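Local coordinates for putative acetamidase/formamidase (PDB 5UBU) that hydrolyses acetamide as an acetamidase, and probably acts on carbon-nitrogen bonds of other linear amides, at the interface of chains A and B. Sequence-based numbering; all coordinates share one arbitrary frame. Chains: chain A/B, Putative acetamidase/formamidase.

The interface of chains A and B. Residues chain A 128-129, 230, 314, 319; chain B 274, 277-278, 281.
B:Arg278 reaches from helix 273-291 of one subunit to the backbone of the other, its NE donating a hydrogen bond to the carbonyl O of A:Gly128 at 3.2 Å. The bond runs nearly along the C=O axis, with an angle of 172° at the oxygen, and the acceptor lies in the guanidinium plane, at its edge. An extended stretch from CG to NE suits arginine to this span: its methylenes pack while NE, at the root of the guanidinium, donates. The acceptor is a backbone carbonyl; glycine's missing side chain leaves room for CD1 of A:Ile230 in its own chain.

The selenomethionine A:Met314 crosses that aliphatic stem obliquely. Its unbranched chain, bent at chi2 and chi3, can touch two residues. The methyl CE lies 3.6 Å from B:Arg278 CG, and SE rests 3.8 Å from CB of B:Thr277, whose methyl CG2 adds apolar surface. Nearer the arginine backbone, branched A:Leu129 sets CD2 3.8 Å from B:Arg278 CA. A:Ile230 and B:Tyr281 lie antiparallel, aliphatic branch beside flat apolar ring, with the isoleucine CD1 3.8 Å from ring atom CD2.

B:Glu274 brings OE2 to the edge of the A:Tyr319 ring, in its plane, though the carboxylate is turned 67° from it. The B:Arg278 guanidinium stands nearly perpendicular to the same ring. Tyrosine offers apolar ring and polar OH together: a water lies 2.7 Å from that OH and 2.6 Å from B:Glu274 OE2, joining phenol and carboxylate without direct pairing.

All the B residues lie on one side of helix 273-291, which packs against loops of chain A and the start of its strand 319-326; two-fold symmetry repeats the patch, within what may be a biological dimer contact of the deposited tetramer.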
# COMPACT_ATOMS: atom_id res chain seq x y z
N GLY A 128 3.90 -14.87 -0.17
CA GLY A 128 4.46 -13.52 -0.22
C GLY A 128 5.03 -13.11 -1.56
O GLY A 128 4.92 -11.93 -1.92
N LEU A 129 5.63 -14.06 -2.29
CA LEU A 129 6.24 -13.77 -3.60
C LEU A 129 5.46 -14.34 -4.80
O LEU A 129 6.04 -14.82 -5.77
CB LEU A 129 7.70 -14.24 -3.63
CG LEU A 129 8.63 -13.62 -2.56
CD1 LEU A 129 10.03 -14.18 -2.64
CD2 LEU A 129 8.68 -12.11 -2.67
N ILE A 230 7.28 -15.94 4.33
CA ILE A 230 7.25 -15.62 2.90
C ILE A 230 6.61 -16.58 1.88
O ILE A 230 5.93 -16.10 0.97
CB ILE A 230 8.66 -15.13 2.44
CG1 ILE A 230 8.56 -14.13 1.28
CG2 ILE A 230 9.63 -16.29 2.20
CD1 ILE A 230 7.88 -12.81 1.65
N MSE A 314 3.41 -11.86 6.10
CA MSE A 314 3.17 -10.90 5.04
C MSE A 314 2.48 -11.68 3.94
O MSE A 314 2.64 -11.39 2.76
CB MSE A 314 4.43 -10.08 4.79
CG MSE A 314 5.42 -10.44 3.70
SE MSE A 314 5.70 -8.79 2.64
CE MSE A 314 5.16 -9.59 0.92
N TYR A 319 -1.53 -8.41 7.09
CA TYR A 319 -0.16 -8.64 7.52
C TYR A 319 -0.06 -8.28 8.99
O TYR A 319 -0.87 -7.51 9.48
CB TYR A 319 0.82 -7.83 6.70
CG TYR A 319 0.61 -7.93 5.20
CD1 TYR A 319 0.41 -9.15 4.59
CD2 TYR A 319 0.68 -6.79 4.40
CE1 TYR A 319 0.24 -9.24 3.22
CE2 TYR A 319 0.52 -6.88 3.04
CZ TYR A 319 0.31 -8.10 2.45
OH TYR A 319 0.15 -8.21 1.09
N GLU B 274 5.15 -3.50 1.64
CA GLU B 274 5.16 -4.91 1.20
C GLU B 274 6.09 -5.11 -0.00
O GLU B 274 6.78 -6.12 -0.11
CB GLU B 274 3.83 -5.43 0.62
CG GLU B 274 2.52 -5.25 1.32
CD GLU B 274 1.87 -3.91 1.10
OE1 GLU B 274 2.55 -2.93 1.38
OE2 GLU B 274 0.65 -3.85 0.76
N THR B 277 9.68 -5.16 0.85
CA THR B 277 10.00 -6.46 1.43
C THR B 277 10.08 -7.55 0.35
O THR B 277 10.94 -8.42 0.42
CB THR B 277 8.97 -6.87 2.49
OG1 THR B 277 8.73 -5.77 3.38
CG2 THR B 277 9.46 -8.10 3.26
N ARG B 278 9.17 -7.52 -0.63
CA ARG B 278 9.19 -8.49 -1.74
C ARG B 278 10.49 -8.41 -2.52
O ARG B 278 11.11 -9.43 -2.81
CB ARG B 278 8.02 -8.25 -2.69
CG ARG B 278 6.73 -8.83 -2.18
CD ARG B 278 5.56 -8.26 -2.94
NE ARG B 278 4.31 -8.89 -2.55
CZ ARG B 278 3.11 -8.33 -2.69
NH1 ARG B 278 2.97 -7.08 -3.12
NH2 ARG B 278 2.04 -9.02 -2.32
N TYR B 281 13.41 -9.88 -0.29
CA TYR B 281 13.37 -11.33 -0.26
C TYR B 281 13.64 -11.98 -1.61
O TYR B 281 14.38 -12.95 -1.67
CB TYR B 281 12.08 -11.90 0.35
CG TYR B 281 12.17 -12.19 1.83
CD1 TYR B 281 13.08 -13.14 2.30
CD2 TYR B 281 11.29 -11.62 2.74
CE1 TYR B 281 13.16 -13.45 3.64
CE2 TYR B 281 11.35 -11.95 4.08
CZ TYR B 281 12.30 -12.87 4.53
OH TYR B 281 12.38 -13.19 5.86
O HOH W 1 -0.64 -5.97 -0.08